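Local coordinates for protein endo-1,4-beta-xylanase (Uncultured bacterium, PDB 7AX7) that cleaves acetyl groups from acetylated xylan using a bound cobalt ion, as the carbohydrate esterase family 4 domain of a multidomain xylanase, at residues 133-146 against 166-178. Numbering follows the deposited sequence.
Sequences VQQRVNNALGAAKD and PQIIEGLKNQGYT
Ile168 lies against helix 133-143 with its CG1 arm: CD1 reaches Ala140 CB at 3.6 Å, and CG1 sits over the backbone of Val137, 3.8 Å from its CA. One turn on, CD2 of Leu141 drops onto the backbone of Gly171, where a side chain would be crowded by this methyl, and meets Leu172 CD2 at 3.8 Å. Ala144 CB presses on the same methyl, Leu172 CD2, from another direction, a tight carbon contact of 3.3 Å. Gln167 stretches across Gln134 at about a right angle, CG anti to its carbonyl carbon (chi1 -73°) and the chain extended beyond. Its NE2 donates to Gln134 OE1 over 3.1 Å, nearly straight at 159° and on a lone pair in the carbonyl plane, while its CB packs on both methyls of Val137. With an alanine in place of Gln167, Gln134 OE1 is likely to lose this donor and the Val137 methyls their amide cover, although CB would still touch them. Segments 133-143 and 166-174 run side by side in the same direction, 29° apart, their axes approaching to 9.0 Å, as expected of successive helices joined through a parallel strand, here 148-153, in the NodB-type deacetylase fold. Past their ends Tyr177 continues the seam: its ring stands beside Ala144 CB, the amide N of Asp146 comes to its edge in plane, and its OH lies 3.3 Å from Lys145 CA. A Schellman motif at Gly176 turns the chain from helix 159-174 into strand 177-179, placing Tyr177 beside strand 4-11. Asp146 accepts the amide of Leu5 in that strand and forms a salt bridge with Lys189. At the far end the guanidinium of Arg136 turns away from Ile168 to bond Thr161 and Asn158, tying helix 133-143 to the start of helix 159-174.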
loop_
_atom_site.group_PDB
_atom_site.type_symbol
_atom_site.label_atom_id
_atom_site.label_comp_id
_atom_site.label_asym_id
_atom_site.label_seq_id
_atom_site.Cartn_x
_atom_site.Cartn_y
_atom_site.Cartn_z
ATOM N N VAL A 133 -7.527 11.461 -14.632
ATOM C CA VAL A 133 -7.933 10.054 -14.599
ATOM C C VAL A 133 -7.099 9.231 -15.581
ATOM O O VAL A 133 -6.468 8.232 -15.213
ATOM C CB VAL A 133 -9.435 9.921 -14.906
ATOM C CG1 VAL A 133 -9.810 8.448 -15.080
ATOM C CG2 VAL A 133 -10.257 10.583 -13.813
ATOM N N GLN A 134 -7.099 9.635 -16.856
ATOM C CA GLN A 134 -6.458 8.825 -17.895
ATOM C C GLN A 134 -4.935 8.802 -17.756
ATOM O O GLN A 134 -4.298 7.794 -18.089
ATOM C CB GLN A 134 -6.853 9.338 -19.280
ATOM C CG GLN A 134 -6.529 8.366 -20.396
ATOM C CD GLN A 134 -7.303 7.066 -20.267
ATOM O OE1 GLN A 134 -8.472 7.063 -19.879
ATOM N NE2 GLN A 134 -6.646 5.956 -20.564
ATOM N N GLN A 135 -4.324 9.889 -17.279
ATOM C CA GLN A 135 -2.901 9.815 -16.952
ATOM C C GLN A 135 -2.651 8.750 -15.890
ATOM O O GLN A 135 -1.685 7.981 -15.980
ATOM C CB GLN A 135 -2.380 11.172 -16.473
ATOM C CG GLN A 135 -2.166 12.210 -17.575
ATOM C CD GLN A 135 -1.643 13.535 -17.029
ATOM O OE1 GLN A 135 -2.311 14.207 -16.241
ATOM N NE2 GLN A 135 -0.437 13.909 -17.442
ATOM N N ARG A 136 -3.517 8.693 -14.875
ATOM C CA ARG A 136 -3.376 7.681 -13.832
ATOM C C ARG A 136 -3.485 6.280 -14.416
ATOM O O ARG A 136 -2.665 5.402 -14.116
ATOM C CB ARG A 136 -4.425 7.915 -12.738
ATOM C CG ARG A 136 -4.177 9.209 -11.975
ATOM C CD ARG A 136 -5.310 9.605 -11.043
ATOM N NE ARG A 136 -5.122 10.990 -10.613
ATOM C CZ ARG A 136 -5.387 11.460 -9.396
ATOM N NH1 ARG A 136 -5.860 10.656 -8.448
ATOM N NH2 ARG A 136 -5.166 12.744 -9.126
ATOM N N VAL A 137 -4.488 6.057 -15.270
ATOM C CA VAL A 137 -4.640 4.771 -15.945
ATOM C C VAL A 137 -3.356 4.409 -16.681
ATOM O O VAL A 137 -2.793 3.326 -16.492
ATOM C CB VAL A 137 -5.845 4.812 -16.907
ATOM C CG1 VAL A 137 -5.845 3.598 -17.833
ATOM C CG2 VAL A 137 -7.174 4.927 -16.134
ATOM N N ASN A 138 -2.867 5.320 -17.531
ATOM C CA ASN A 138 -1.726 4.991 -18.382
ATOM C C ASN A 138 -0.449 4.806 -17.564
ATOM O O ASN A 138 0.373 3.941 -17.878
ATOM C CB ASN A 138 -1.543 6.066 -19.457
ATOM C CG ASN A 138 -2.696 6.087 -20.452
ATOM O OD1 ASN A 138 -3.398 5.091 -20.618
ATOM N ND2 ASN A 138 -2.898 7.219 -21.106
ATOM N N ASN A 139 -0.270 5.596 -16.502
ATOM C CA ASN A 139 0.910 5.419 -15.662
ATOM C C ASN A 139 0.905 4.049 -14.988
ATOM O O ASN A 139 1.946 3.391 -14.898
ATOM C CB ASN A 139 0.998 6.544 -14.625
ATOM C CG ASN A 139 1.319 7.890 -15.254
ATOM O OD1 ASN A 139 1.713 7.960 -16.422
ATOM N ND2 ASN A 139 1.162 8.963 -14.484
ATOM N N ALA A 140 -0.256 3.599 -14.513
ATOM C CA ALA A 140 -0.336 2.284 -13.886
ATOM C C ALA A 140 -0.074 1.173 -14.897
ATOM O O ALA A 140 0.678 0.231 -14.616
ATOM C CB ALA A 140 -1.705 2.099 -13.222
ATOM N N LEU A 141 -0.692 1.263 -16.081
ATOM C CA LEU A 141 -0.487 0.243 -17.102
ATOM C C LEU A 141 0.956 0.220 -17.594
ATOM O O LEU A 141 1.490 -0.853 -17.902
ATOM C CB LEU A 141 -1.444 0.469 -18.275
ATOM C CG LEU A 141 -2.925 0.256 -17.948
ATOM C CD1 LEU A 141 -3.812 0.579 -19.144
ATOM C CD2 LEU A 141 -3.162 -1.159 -17.487
ATOM N N GLY A 142 1.598 1.389 -17.674
ATOM C CA GLY A 142 2.975 1.446 -18.115
ATOM C C GLY A 142 3.977 1.017 -17.067
ATOM O O GLY A 142 5.114 0.698 -17.411
ATOM N N ALA A 143 3.585 1.015 -15.793
ATOM C CA ALA A 143 4.483 0.595 -14.728
ATOM C C ALA A 143 4.460 -0.911 -14.506
ATOM O O ALA A 143 5.365 -1.451 -13.863
ATOM C CB ALA A 143 4.118 1.312 -13.428
ATOM N N ALA A 144 3.458 -1.595 -15.038
ATOM C CA ALA A 144 3.277 -3.006 -14.754
ATOM C C ALA A 144 4.403 -3.816 -15.361
ATOM O O ALA A 144 4.756 -3.640 -16.529
ATOM C CB ALA A 144 1.935 -3.496 -15.301
ATOM N N LYS A 145 4.968 -4.701 -14.555
ATOM C CA LYS A 145 5.735 -5.829 -15.048
ATOM C C LYS A 145 5.670 -6.890 -13.969
ATOM O O LYS A 145 5.276 -6.615 -12.828
ATOM C CB LYS A 145 7.179 -5.448 -15.406
ATOM C CG LYS A 145 8.015 -4.909 -14.275
ATOM C CD LYS A 145 9.383 -4.474 -14.787
ATOM C CE LYS A 145 10.018 -3.394 -13.907
ATOM N NZ LYS A 145 10.482 -3.899 -12.574
ATOM N N ASP A 146 6.008 -8.117 -14.356
ATOM C CA ASP A 146 5.972 -9.249 -13.436
ATOM C C ASP A 146 6.701 -8.917 -12.138
ATOM O O ASP A 146 7.867 -8.520 -12.159
ATOM C CB ASP A 146 6.613 -10.460 -14.110
ATOM C CG ASP A 146 6.441 -11.728 -13.313
ATOM O OD1 ASP A 146 5.615 -11.746 -12.374
ATOM O OD2 ASP A 146 7.133 -12.713 -13.635
ATOM N N PRO A 166 -11.028 1.123 -12.439
ATOM C CA PRO A 166 -11.593 0.050 -13.276
ATOM C C PRO A 166 -10.802 -0.209 -14.548
ATOM O O PRO A 166 -10.561 -1.379 -14.874
ATOM C CB PRO A 166 -13.020 0.544 -13.554
ATOM C CG PRO A 166 -13.360 1.303 -12.290
ATOM C CD PRO A 166 -12.072 2.073 -12.013
ATOM N N GLN A 167 -10.378 0.839 -15.269
ATOM C CA GLN A 167 -9.551 0.629 -16.459
ATOM C C GLN A 167 -8.233 -0.042 -16.105
ATOM O O GLN A 167 -7.717 -0.860 -16.876
ATOM C CB GLN A 167 -9.264 1.954 -17.169
ATOM C CG GLN A 167 -10.434 2.583 -17.923
ATOM C CD GLN A 167 -10.116 4.006 -18.419
ATOM O OE1 GLN A 167 -10.559 4.994 -17.827
ATOM N NE2 GLN A 167 -9.352 4.104 -19.504
ATOM N N ILE A 168 -7.643 0.334 -14.971
ATOM C CA ILE A 168 -6.366 -0.251 -14.575
ATOM C C ILE A 168 -6.510 -1.756 -14.374
ATOM O O ILE A 168 -5.720 -2.544 -14.905
ATOM C CB ILE A 168 -5.814 0.438 -13.311
ATOM C CG1 ILE A 168 -5.444 1.899 -13.611
ATOM C CG2 ILE A 168 -4.579 -0.344 -12.771
ATOM C CD1 ILE A 168 -5.152 2.742 -12.355
ATOM N N ILE A 169 -7.523 -2.178 -13.612
ATOM C CA ILE A 169 -7.697 -3.605 -13.334
ATOM C C ILE A 169 -8.014 -4.356 -14.620
ATOM O O ILE A 169 -7.371 -5.361 -14.956
ATOM C CB ILE A 169 -8.795 -3.823 -12.276
ATOM C CG1 ILE A 169 -8.340 -3.293 -10.913
ATOM C CG2 ILE A 169 -9.195 -5.312 -12.196
ATOM C CD1 ILE A 169 -9.446 -3.215 -9.913
ATOM N N GLU A 170 -9.018 -3.878 -15.355
ATOM C CA GLU A 170 -9.404 -4.518 -16.605
ATOM C C GLU A 170 -8.216 -4.632 -17.548
ATOM O O GLU A 170 -8.044 -5.659 -18.218
ATOM C CB GLU A 170 -10.532 -3.726 -17.265
ATOM C CG GLU A 170 -11.104 -4.375 -18.514
ATOM C CD GLU A 170 -11.846 -3.388 -19.385
ATOM O OE1 GLU A 170 -12.940 -2.948 -18.983
ATOM O OE2 GLU A 170 -11.323 -3.042 -20.466
ATOM N N GLY A 171 -7.387 -3.583 -17.613
ATOM C CA GLY A 171 -6.279 -3.578 -18.555
ATOM C C GLY A 171 -5.163 -4.525 -18.158
ATOM O O GLY A 171 -4.547 -5.170 -19.012
ATOM N N LEU A 172 -4.886 -4.627 -16.857
ATOM C CA LEU A 172 -3.815 -5.517 -16.426
ATOM C C LEU A 172 -4.222 -6.981 -16.586
ATOM O O LEU A 172 -3.403 -7.817 -16.989
ATOM C CB LEU A 172 -3.412 -5.188 -14.984
ATOM C CG LEU A 172 -2.665 -3.846 -14.845
ATOM C CD1 LEU A 172 -2.424 -3.480 -13.396
ATOM C CD2 LEU A 172 -1.355 -3.875 -15.608
ATOM N N LYS A 173 -5.478 -7.313 -16.277
ATOM C CA LYS A 173 -5.974 -8.657 -16.565
ATOM C C LYS A 173 -5.872 -8.965 -18.053
ATOM O O LYS A 173 -5.454 -10.063 -18.445
ATOM C CB LYS A 173 -7.425 -8.804 -16.093
ATOM C CG LYS A 173 -7.593 -8.785 -14.586
ATOM C CD LYS A 173 -8.978 -9.266 -14.170
ATOM C CE LYS A 173 -9.134 -9.237 -12.653
ATOM N NZ LYS A 173 -10.137 -10.235 -12.186
ATOM N N ASN A 174 -6.245 -7.999 -18.898
ATOM C CA ASN A 174 -6.135 -8.172 -20.344
ATOM C C ASN A 174 -4.699 -8.463 -20.766
ATOM O O ASN A 174 -4.470 -9.088 -21.807
ATOM C CB ASN A 174 -6.664 -6.917 -21.039
ATOM C CG ASN A 174 -6.647 -7.029 -22.548
ATOM O OD1 ASN A 174 -5.782 -6.459 -23.205
ATOM N ND2 ASN A 174 -7.610 -7.759 -23.105
ATOM N N GLN A 175 -3.724 -8.016 -19.980
ATOM C CA GLN A 175 -2.317 -8.262 -20.263
ATOM C C GLN A 175 -1.793 -9.508 -19.573
ATOM O O GLN A 175 -0.600 -9.786 -19.670
ATOM C CB GLN A 175 -1.470 -7.045 -19.853
ATOM C CG GLN A 175 -1.704 -5.840 -20.748
ATOM C CD GLN A 175 -1.364 -6.143 -22.206
ATOM O OE1 GLN A 175 -0.207 -6.405 -22.543
ATOM N NE2 GLN A 175 -2.376 -6.128 -23.070
ATOM N N GLY A 176 -2.648 -10.250 -18.873
ATOM C CA GLY A 176 -2.260 -11.505 -18.263
ATOM C C GLY A 176 -1.742 -11.414 -16.844
ATOM O O GLY A 176 -1.173 -12.394 -16.351
ATOM N N TYR A 177 -1.923 -10.287 -16.167
ATOM C CA TYR A 177 -1.428 -10.160 -14.805
ATOM C C TYR A 177 -2.422 -10.725 -13.800
ATOM O O TYR A 177 -3.629 -10.767 -14.042
ATOM C CB TYR A 177 -1.133 -8.697 -14.467
ATOM C CG TYR A 177 0.060 -8.123 -15.193
ATOM C CD1 TYR A 177 1.351 -8.365 -14.747
ATOM C CD2 TYR A 177 -0.105 -7.322 -16.313
ATOM C CE1 TYR A 177 2.451 -7.829 -15.401
ATOM C CE2 TYR A 177 0.993 -6.773 -16.976
ATOM C CZ TYR A 177 2.266 -7.029 -16.515
ATOM O OH TYR A 177 3.356 -6.486 -17.173
ATOM N N THR A 178 -1.890 -11.170 -12.669
ATOM C CA THR A 178 -2.660 -11.683 -11.550
ATOM C C THR A 178 -2.393 -10.775 -10.360
ATOM O O THR A 178 -1.235 -10.463 -10.072
ATOM C CB THR A 178 -2.264 -13.125 -11.229
ATOM O OG1 THR A 178 -2.674 -13.985 -12.306
ATOM C CG2 THR A 178 -2.913 -13.581 -9.924
#